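Local atomic coordinates of glycosylation Associate Protein 2 (Streptococcus agalactiae serotype V, PDB entry 6OYC), a protein that belongs to the accessory Sec system and, as part of the Gap123 complex, probably helps in the glycosylation and secretion of a streptococcal surface protein. Residues K383-A388 / E445-N450; H282-Y287 / K341-K346; K294-V299 / Q364-G369. All blocks are in the same frame, centred on the assembly; numbering follows the deposited sequence.

All three contacts lie in the mixed eight-stranded sheet of the C-terminal part of the chain, or in the helices and loops around it; its strand order and single antiparallel second strand match an alpha/beta-hydrolase fold. Contacts 2 and 3 interleave along the chain: strand 283-289 is followed by strand 297-301, and helix 341-358 by strand 365-370. Contact 1 comes after both. Contact 3 joins two central strands, and contact 1 the loops leading into the next two; these two contacts touch, with centres about 13 Å apart, through Ala388 and Leu367. Contact 2, its centre about 18 Å from contact 3, seats the helix against the sheet's antiparallel edge region.

Contact 1: K383-A388 / E445-N450; sequences KLNPHA and EGDFSN
Asn385 reaches across to Asp447, Ser449 and Asn450 with both ends of its amide. The backbone of Asn385 is in the left-handed region, and its CG stands anti to the backbone N (chi1 -160°), directing the amide toward segment 445-450. There OD1 takes the backbone N of Asn450 at 2.6 Å, a short bond whose donor lies in the carbonyl plane on a lone pair. On the other arm, ND2 donates an almost straight bond (168°) to Ser449 OG at 2.7 Å, with the hydroxyl oxygen practically in the amide plane. Two bonds from opposite ends of one flat group fix its flip as well as its position.

Asp447 shapes the receiving loop. Its OD1 accepts from Ser449 N at 2.8 Å, closing an Asx turn that holds the serine in place. The same OD1 is 2.9 Å from Asn385 ND2, but the angle is poor for a hydrogen bond; the carboxylate and amide planes are turned 46° apart, and the negative charge may still attract the NH2 group. Asn450 crosses Asn385 at about a right angle, and its ND2 adds a weak bond to Asn385 O at 3.4 Å.

Farther on, His387 CA makes a CA-H...O contact with Asn450 O, while the imidazole turns away to Asp363 and Asp513. Both segments are helix-to-strand loops, one following helix 372-381 and the other helix 429-444. They run into the adjacent parallel strands 388-392 and 452-458, an arrangement characteristic of alternating alpha/beta folds such as the alpha/beta hydrolases.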
loop_
_atom_site.group_PDB
_atom_site.type_symbol
_atom_site.label_atom_id
_atom_site.label_comp_id
_atom_site.label_asym_id
_atom_site.label_seq_id
_atom_site.Cartn_x
_atom_site.Cartn_y
_atom_site.Cartn_z
ATOM N N LYS B 383 14.180 -15.128 4.604
ATOM C CA LYS B 383 13.696 -15.291 5.966
ATOM C C LYS B 383 12.414 -16.095 6.041
ATOM O O LYS B 383 11.934 -16.373 7.149
ATOM C CB LYS B 383 13.468 -13.930 6.622
ATOM C CG LYS B 383 14.718 -13.322 7.213
ATOM C CD LYS B 383 15.537 -12.665 6.117
ATOM C CE LYS B 383 16.241 -11.404 6.589
ATOM N NZ LYS B 383 16.728 -10.642 5.393
ATOM N N LEU B 384 11.845 -16.471 4.899
ATOM C CA LEU B 384 10.533 -17.085 4.885
ATOM C C LEU B 384 10.522 -18.514 4.363
ATOM O O LEU B 384 9.521 -19.216 4.577
ATOM C CB LEU B 384 9.563 -16.230 4.054
ATOM C CG LEU B 384 9.200 -14.889 4.696
ATOM C CD1 LEU B 384 8.656 -13.919 3.663
ATOM C CD2 LEU B 384 8.202 -15.115 5.790
ATOM N N ASN B 385 11.593 -18.968 3.704
ATOM C CA ASN B 385 11.708 -20.307 3.130
ATOM C C ASN B 385 10.428 -20.678 2.361
ATOM O O ASN B 385 9.767 -21.658 2.705
ATOM C CB ASN B 385 12.017 -21.343 4.207
ATOM C CG ASN B 385 12.616 -22.622 3.642
ATOM O OD1 ASN B 385 12.503 -22.913 2.453
ATOM N ND2 ASN B 385 13.261 -23.394 4.504
ATOM N N PRO B 386 10.055 -19.896 1.354
ATOM C CA PRO B 386 8.783 -20.151 0.669
ATOM C C PRO B 386 8.864 -21.378 -0.228
ATOM O O PRO B 386 9.934 -21.889 -0.569
ATOM C CB PRO B 386 8.569 -18.880 -0.153
ATOM C CG PRO B 386 9.962 -18.429 -0.473
ATOM C CD PRO B 386 10.774 -18.757 0.758
ATOM N N HIS B 387 7.684 -21.837 -0.636
ATOM C CA HIS B 387 7.611 -22.910 -1.613
ATOM C C HIS B 387 8.209 -22.488 -2.949
ATOM O O HIS B 387 8.934 -23.259 -3.589
ATOM C CB HIS B 387 6.165 -23.335 -1.808
ATOM C CG HIS B 387 6.004 -24.414 -2.824
ATOM N ND1 HIS B 387 6.419 -25.709 -2.598
ATOM C CD2 HIS B 387 5.501 -24.392 -4.081
ATOM C CE1 HIS B 387 6.161 -26.442 -3.666
ATOM N NE2 HIS B 387 5.605 -25.667 -4.581
ATOM N N ALA B 388 7.910 -21.274 -3.394
ATOM C CA ALA B 388 8.317 -20.838 -4.717
ATOM C C ALA B 388 8.519 -19.327 -4.734
ATOM O O ALA B 388 7.865 -18.581 -4.001
ATOM C CB ALA B 388 7.282 -21.244 -5.767
ATOM N N GLU B 445 22.746 -16.077 4.768
ATOM C CA GLU B 445 22.235 -16.424 6.087
ATOM C C GLU B 445 20.819 -16.975 6.054
ATOM O O GLU B 445 20.284 -17.330 7.115
ATOM C CB GLU B 445 22.287 -15.206 6.999
ATOM C CG GLU B 445 23.671 -14.634 7.170
ATOM C CD GLU B 445 23.712 -13.583 8.254
ATOM O OE1 GLU B 445 23.193 -12.470 8.027
ATOM O OE2 GLU B 445 24.247 -13.879 9.343
ATOM N N GLY B 446 20.204 -17.072 4.884
ATOM C CA GLY B 446 18.811 -17.449 4.771
ATOM C C GLY B 446 18.593 -18.942 4.645
ATOM O O GLY B 446 19.463 -19.759 4.958
ATOM N N ASP B 447 17.402 -19.298 4.169
ATOM C CA ASP B 447 17.018 -20.699 4.040
ATOM C C ASP B 447 16.016 -20.825 2.907
ATOM O O ASP B 447 14.854 -20.441 3.071
ATOM C CB ASP B 447 16.425 -21.234 5.340
ATOM C CG ASP B 447 16.127 -22.730 5.270
ATOM O OD1 ASP B 447 16.175 -23.322 4.165
ATOM O OD2 ASP B 447 15.839 -23.317 6.330
ATOM N N PHE B 448 16.450 -21.411 1.794
ATOM C CA PHE B 448 15.598 -21.691 0.646
ATOM C C PHE B 448 15.392 -23.191 0.447
ATOM O O PHE B 448 15.289 -23.677 -0.685
ATOM C CB PHE B 448 16.177 -21.053 -0.614
ATOM C CG PHE B 448 16.223 -19.555 -0.552
ATOM C CD1 PHE B 448 17.262 -18.908 0.106
ATOM C CD2 PHE B 448 15.213 -18.795 -1.115
ATOM C CE1 PHE B 448 17.307 -17.519 0.177
ATOM C CE2 PHE B 448 15.242 -17.409 -1.050
ATOM C CZ PHE B 448 16.292 -16.768 -0.408
ATOM N N SER B 449 15.299 -23.937 1.554
ATOM C CA SER B 449 15.163 -25.389 1.454
ATOM C C SER B 449 13.870 -25.783 0.748
ATOM O O SER B 449 13.863 -26.700 -0.084
ATOM C CB SER B 449 15.241 -26.022 2.843
ATOM O OG SER B 449 14.068 -25.791 3.599
ATOM N N ASN B 450 12.770 -25.092 1.048
ATOM C CA ASN B 450 11.487 -25.379 0.420
ATOM C C ASN B 450 11.375 -24.843 -0.998
ATOM O O ASN B 450 10.377 -25.141 -1.666
ATOM C CB ASN B 450 10.344 -24.781 1.248
ATOM C CG ASN B 450 10.064 -25.559 2.512
ATOM O OD1 ASN B 450 10.412 -26.735 2.618
ATOM N ND2 ASN B 450 9.412 -24.911 3.476
#

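Contact 2: H282-Y287 / K341-K346; sequences HEFMTY and KEYEQK
Tyr343 is where the start of helix 341-358 first meets strand 283-289, one turn ahead of Lys346. With CG anti to the backbone N (chi1 -175°), its ring leans out toward the strand, and its hydroxyl donates to Glu283 O at 2.8 Å. The hydroxyl sits well above the plane of that carbonyl. Beside it, His282 O lies at the ring edge, near the ring plane, 3.6 Å from Tyr343 CD2, while His282 CB stands out of the ring plane beside CD2 and CE2, on the side away from Phe284. Phe284 supplies the partner over one face: its CD1 comes 3.8 Å from Tyr343 CE2, offset toward the rim, in an edge-to-face (T-shaped) pair with centroids 5.4 Å apart and planes at 79°. The carboxylate of Glu283, by contrast, turns to Arg275 and Arg260.

Helix and strand run nearly parallel here, at 7°, with their axes 9.7 Å apart, a usual spacing for a helix laid on a sheet. The helix belongs to the crossover from strand 323-327 to strand 365-370, and strand 283-289 is the antiparallel second strand of an alpha/beta-hydrolase-like sheet.

Lys346 brings the helix back to Phe284. Its CB lies 3.7 Å from Phe284 CE1, and its carbonyl carbon 3.5 Å from Phe284 CZ, so the end of the phenyl ring rests on the base of the lysine and its backbone. Beyond CG the lysine chain is extended and leaves the ring; NZ reaches back along the helix, one turn, to a salt bridge with Glu342 OE2 at 3.0 Å, and also bonds to Ile277 O.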
loop_
_atom_site.group_PDB
_atom_site.type_symbol
_atom_site.label_atom_id
_atom_site.label_comp_id
_atom_site.label_asym_id
_atom_site.label_seq_id
_atom_site.Cartn_x
_atom_site.Cartn_y
_atom_site.Cartn_z
ATOM N N HIS B 282 9.500 5.529 7.759
ATOM C CA HIS B 282 9.512 4.755 6.531
ATOM C C HIS B 282 8.338 3.796 6.544
ATOM O O HIS B 282 8.167 3.042 7.505
ATOM C CB HIS B 282 10.821 3.979 6.399
ATOM C CG HIS B 282 11.950 4.799 5.874
ATOM N ND1 HIS B 282 13.159 4.250 5.512
ATOM C CD2 HIS B 282 12.057 6.133 5.654
ATOM C CE1 HIS B 282 13.963 5.210 5.085
ATOM N NE2 HIS B 282 13.318 6.362 5.162
ATOM N N GLU B 283 7.528 3.827 5.485
ATOM C CA GLU B 283 6.321 3.028 5.398
ATOM C C GLU B 283 6.460 1.916 4.367
ATOM O O GLU B 283 7.233 2.018 3.410
ATOM C CB GLU B 283 5.097 3.872 5.013
ATOM C CG GLU B 283 4.937 5.175 5.795
ATOM C CD GLU B 283 4.000 6.164 5.098
ATOM O OE1 GLU B 283 2.842 6.339 5.536
ATOM O OE2 GLU B 283 4.425 6.760 4.094
ATOM N N PHE B 284 5.680 0.856 4.589
ATOM C CA PHE B 284 5.198 -0.010 3.527
ATOM C C PHE B 284 3.734 -0.295 3.805
ATOM O O PHE B 284 3.247 -0.124 4.929
ATOM C CB PHE B 284 6.007 -1.334 3.398
ATOM C CG PHE B 284 5.932 -2.252 4.612
ATOM C CD1 PHE B 284 6.795 -2.080 5.695
ATOM C CD2 PHE B 284 5.034 -3.322 4.644
ATOM C CE1 PHE B 284 6.738 -2.941 6.794
ATOM C CE2 PHE B 284 4.977 -4.192 5.741
ATOM C CZ PHE B 284 5.822 -4.000 6.814
ATOM N N MET B 285 3.025 -0.723 2.773
ATOM C CA MET B 285 1.621 -1.063 2.923
ATOM C C MET B 285 1.383 -2.491 2.452
ATOM O O MET B 285 2.113 -3.020 1.609
ATOM C CB MET B 285 0.722 -0.094 2.148
ATOM C CG MET B 285 0.630 1.256 2.819
ATOM S SD MET B 285 2.093 2.229 2.510
ATOM C CE MET B 285 1.539 3.814 3.175
ATOM N N THR B 286 0.342 -3.111 2.993
ATOM C CA THR B 286 -0.009 -4.462 2.599
ATOM C C THR B 286 -1.501 -4.535 2.345
ATOM O O THR B 286 -2.294 -3.858 3.000
ATOM C CB THR B 286 0.402 -5.499 3.680
ATOM O OG1 THR B 286 -0.255 -5.193 4.911
ATOM C CG2 THR B 286 1.911 -5.483 3.909
ATOM N N TYR B 287 -1.877 -5.357 1.375
ATOM C CA TYR B 287 -3.272 -5.690 1.146
ATOM C C TYR B 287 -3.407 -7.204 1.148
ATOM O O TYR B 287 -2.586 -7.903 0.550
ATOM C CB TYR B 287 -3.781 -5.122 -0.179
ATOM C CG TYR B 287 -5.213 -5.529 -0.417
ATOM C CD1 TYR B 287 -6.237 -4.916 0.280
ATOM C CD2 TYR B 287 -5.532 -6.565 -1.289
ATOM C CE1 TYR B 287 -7.531 -5.285 0.102
ATOM C CE2 TYR B 287 -6.834 -6.955 -1.480
ATOM C CZ TYR B 287 -7.831 -6.309 -0.778
ATOM O OH TYR B 287 -9.134 -6.674 -0.954
ATOM N N LYS B 341 16.258 -2.446 10.365
ATOM C CA LYS B 341 15.935 -3.807 10.760
ATOM C C LYS B 341 14.495 -3.898 11.201
ATOM O O LYS B 341 13.834 -4.917 10.958
ATOM C CB LYS B 341 16.845 -4.285 11.899
ATOM C CG LYS B 341 18.340 -4.509 11.549
ATOM C CD LYS B 341 19.030 -3.244 10.968
ATOM C CE LYS B 341 18.878 -1.997 11.890
ATOM N NZ LYS B 341 18.986 -0.715 11.150
ATOM N N GLU B 342 14.009 -2.857 11.881
ATOM C CA GLU B 342 12.593 -2.783 12.201
ATOM C C GLU B 342 11.757 -2.830 10.933
ATOM O O GLU B 342 10.798 -3.605 10.835
ATOM C CB GLU B 342 12.300 -1.511 12.976
ATOM C CG GLU B 342 10.841 -1.346 13.276
ATOM C CD GLU B 342 10.532 -0.013 13.893
ATOM O OE1 GLU B 342 11.447 0.822 13.981
ATOM O OE2 GLU B 342 9.373 0.200 14.289
ATOM N N TYR B 343 12.138 -2.029 9.931
ATOM C CA TYR B 343 11.374 -1.984 8.688
ATOM C C TYR B 343 11.326 -3.363 8.040
ATOM O O TYR B 343 10.247 -3.887 7.744
ATOM C CB TYR B 343 11.987 -0.942 7.748
ATOM C CG TYR B 343 11.230 -0.700 6.460
ATOM C CD1 TYR B 343 11.512 -1.440 5.312
ATOM C CD2 TYR B 343 10.262 0.304 6.373
ATOM C CE1 TYR B 343 10.833 -1.205 4.117
ATOM C CE2 TYR B 343 9.571 0.537 5.188
ATOM C CZ TYR B 343 9.866 -0.211 4.071
ATOM O OH TYR B 343 9.195 0.031 2.904
ATOM N N GLU B 344 12.493 -3.990 7.867
ATOM C CA GLU B 344 12.554 -5.248 7.132
ATOM C C GLU B 344 11.935 -6.396 7.921
ATOM O O GLU B 344 11.211 -7.227 7.357
ATOM C CB GLU B 344 13.996 -5.554 6.765
ATOM C CG GLU B 344 14.618 -4.483 5.910
ATOM C CD GLU B 344 16.059 -4.777 5.602
ATOM O OE1 GLU B 344 16.585 -5.766 6.142
ATOM O OE2 GLU B 344 16.680 -4.020 4.836
ATOM N N GLN B 345 12.181 -6.452 9.230
ATOM C CA GLN B 345 11.532 -7.489 10.023
ATOM C C GLN B 345 10.016 -7.311 10.034
ATOM O O GLN B 345 9.272 -8.292 10.183
ATOM C CB GLN B 345 12.082 -7.494 11.451
ATOM C CG GLN B 345 11.464 -8.547 12.357
ATOM C CD GLN B 345 11.754 -9.958 11.870
ATOM O OE1 GLN B 345 12.912 -10.341 11.708
ATOM N NE2 GLN B 345 10.702 -10.730 11.621
ATOM N N LYS B 346 9.530 -6.076 9.874
ATOM C CA LYS B 346 8.086 -5.908 9.826
ATOM C C LYS B 346 7.509 -6.473 8.541
ATOM O O LYS B 346 6.382 -6.982 8.544
ATOM C CB LYS B 346 7.721 -4.437 9.993
ATOM C CG LYS B 346 7.757 -4.058 11.439
ATOM C CD LYS B 346 7.343 -2.661 11.690
ATOM C CE LYS B 346 7.151 -2.472 13.166
ATOM N NZ LYS B 346 6.826 -1.084 13.475
#

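Contact 3: K294-V299 / Q364-G369; sequences KPPLTV and QLILSG
Leu297, Thr298 and Val299 pair in parallel register with Leu365, Ile366 and Leu367, the short strand axes 4.8 Å apart and 21° from parallel. The ladder alternates in the usual parallel way: Leu297 N donates to Gln364 O at 2.9 Å, Ile366 N to Leu297 O at 3.0 Å, and Val299 N to Ile366 O at 2.7 Å. At the next rung the backbone bond from Ser368 N to Val299 O is weak, and the serine side chain adds a second bond to the same oxygen. Ser368 OG lies between the backbone N and the carbonyl carbon (chi1 56°), where it donates to Val299 O at 2.6 Å from above the carbonyl plane. That oxygen is thus gripped twice by one residue.

Leu297, Val299, Leu365 and Leu367 line one face of the sheet. Val299 and Leu367 lie side by side, pointing the same way, with Val299 CB 3.5 Å from Leu367 CD2; Leu365 CD1 reaches over to Val299 CG2 at 3.7 Å. On the face of Thr298 and Ile366, CD1 of the isoleucine meets Pro296 CG at 3.4 Å and also approaches the methyl of Thr298. Pro296 follows a cis peptide bond, just ahead of the strand. Before it, the Pro295 ring lies alongside the Gln364 side chain, touching NE2 through CG, while the other arm of that amide, OE1, accepts from Ser361 N.

Past Gly369 the strand leads toward Ser371 in what resembles the nucleophile elbow of alpha/beta hydrolases. Helix 341-358 packs on the leucine-and-valine face through Ile351, Leu355 and Leu358. Helix 495-514 lies against the other, bringing Met509 to Ile366 and Tyr506 OH to Ser368 OG, while strands 323-327 and 388-392 flank the pair within the sheet.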
loop_
_atom_site.group_PDB
_atom_site.type_symbol
_atom_site.label_atom_id
_atom_site.label_comp_id
_atom_site.label_asym_id
_atom_site.label_seq_id
_atom_site.Cartn_x
_atom_site.Cartn_y
_atom_site.Cartn_z
ATOM N N LYS B 294 -7.720 -21.592 0.790
ATOM C CA LYS B 294 -7.013 -22.773 0.412
ATOM C C LYS B 294 -5.674 -22.382 -0.174
ATOM O O LYS B 294 -5.544 -21.371 -0.769
ATOM C CB LYS B 294 -7.851 -23.565 -0.564
ATOM C CG LYS B 294 -9.206 -23.872 -0.000
ATOM C CD LYS B 294 -9.910 -24.942 -0.774
ATOM C CE LYS B 294 -11.393 -24.732 -0.765
ATOM N NZ LYS B 294 -11.847 -24.439 -2.145
ATOM N N PRO B 295 -4.678 -23.226 -0.009
ATOM C CA PRO B 295 -3.323 -22.976 -0.489
ATOM C C PRO B 295 -3.195 -22.849 -1.965
ATOM O O PRO B 295 -3.951 -23.403 -2.683
ATOM C CB PRO B 295 -2.587 -24.207 -0.051
ATOM C CG PRO B 295 -3.332 -24.686 1.121
ATOM C CD PRO B 295 -4.750 -24.443 0.788
ATOM N N PRO B 296 -2.222 -22.095 -2.407
ATOM C CA PRO B 296 -1.282 -21.440 -1.521
ATOM C C PRO B 296 -1.545 -19.955 -1.368
ATOM O O PRO B 296 -2.410 -19.440 -2.018
ATOM C CB PRO B 296 -0.005 -21.616 -2.278
ATOM C CG PRO B 296 -0.419 -21.443 -3.662
ATOM C CD PRO B 296 -1.811 -21.931 -3.791
ATOM N N LEU B 297 -0.796 -19.291 -0.502
ATOM C CA LEU B 297 -0.901 -17.848 -0.358
ATOM C C LEU B 297 0.124 -17.238 -1.321
ATOM O O LEU B 297 1.283 -17.551 -1.266
ATOM C CB LEU B 297 -0.675 -17.400 1.067
ATOM C CG LEU B 297 -0.309 -15.954 1.342
ATOM C CD1 LEU B 297 -1.410 -15.041 0.910
ATOM C CD2 LEU B 297 0.013 -15.714 2.777
ATOM N N THR B 298 -0.330 -16.357 -2.185
ATOM C CA THR B 298 0.538 -15.772 -3.204
ATOM C C THR B 298 0.803 -14.293 -2.922
ATOM O O THR B 298 -0.132 -13.485 -2.890
ATOM C CB THR B 298 -0.091 -15.941 -4.579
ATOM O OG1 THR B 298 -1.390 -15.331 -4.569
ATOM C CG2 THR B 298 -0.213 -17.423 -4.914
ATOM N N VAL B 299 2.075 -13.931 -2.784
ATOM C CA VAL B 299 2.490 -12.577 -2.423
ATOM C C VAL B 299 3.117 -11.906 -3.639
ATOM O O VAL B 299 4.050 -12.450 -4.248
ATOM C CB VAL B 299 3.477 -12.598 -1.240
ATOM C CG1 VAL B 299 3.952 -11.190 -0.889
ATOM C CG2 VAL B 299 2.854 -13.284 -0.030
ATOM N N GLN B 364 3.524 -23.500 1.843
ATOM C CA GLN B 364 2.304 -23.090 1.166
ATOM C C GLN B 364 2.324 -21.592 0.845
ATOM O O GLN B 364 1.274 -20.955 0.719
ATOM C CB GLN B 364 1.095 -23.497 2.008
ATOM C CG GLN B 364 1.068 -25.015 2.288
ATOM C CD GLN B 364 0.065 -25.443 3.350
ATOM O OE1 GLN B 364 0.192 -25.096 4.527
ATOM N NE2 GLN B 364 -0.931 -26.226 2.937
ATOM N N LEU B 365 3.528 -21.031 0.668
ATOM C CA LEU B 365 3.743 -19.608 0.423
ATOM C C LEU B 365 4.523 -19.389 -0.872
ATOM O O LEU B 365 5.523 -20.068 -1.123
ATOM C CB LEU B 365 4.505 -18.977 1.593
ATOM C CG LEU B 365 5.133 -17.612 1.311
ATOM C CD1 LEU B 365 4.022 -16.595 1.097
ATOM C CD2 LEU B 365 6.065 -17.182 2.445
ATOM N N ILE B 366 4.086 -18.423 -1.684
ATOM C CA ILE B 366 4.758 -18.066 -2.941
ATOM C C ILE B 366 5.027 -16.566 -2.965
ATOM O O ILE B 366 4.085 -15.765 -2.896
ATOM C CB ILE B 366 3.924 -18.462 -4.170
ATOM C CG1 ILE B 366 3.621 -19.961 -4.134
ATOM C CG2 ILE B 366 4.644 -18.056 -5.469
ATOM C CD1 ILE B 366 2.485 -20.327 -5.014
ATOM N N LEU B 367 6.295 -16.187 -3.117
ATOM C CA LEU B 367 6.701 -14.791 -3.251
ATOM C C LEU B 367 7.026 -14.484 -4.707
ATOM O O LEU B 367 7.644 -15.299 -5.394
ATOM C CB LEU B 367 7.911 -14.486 -2.366
ATOM C CG LEU B 367 7.687 -14.818 -0.895
ATOM C CD1 LEU B 367 8.942 -14.638 -0.065
ATOM C CD2 LEU B 367 6.548 -13.989 -0.325
ATOM N N SER B 368 6.620 -13.302 -5.173
ATOM C CA SER B 368 6.721 -12.968 -6.589
ATOM C C SER B 368 6.888 -11.465 -6.785
ATOM O O SER B 368 6.579 -10.662 -5.900
ATOM C CB SER B 368 5.489 -13.438 -7.357
ATOM O OG SER B 368 4.313 -12.900 -6.774
ATOM N N GLY B 369 7.359 -11.098 -7.974
ATOM C CA GLY B 369 7.458 -9.699 -8.356
ATOM C C GLY B 369 8.232 -9.533 -9.647
ATOM O O GLY B 369 8.826 -10.474 -10.183
#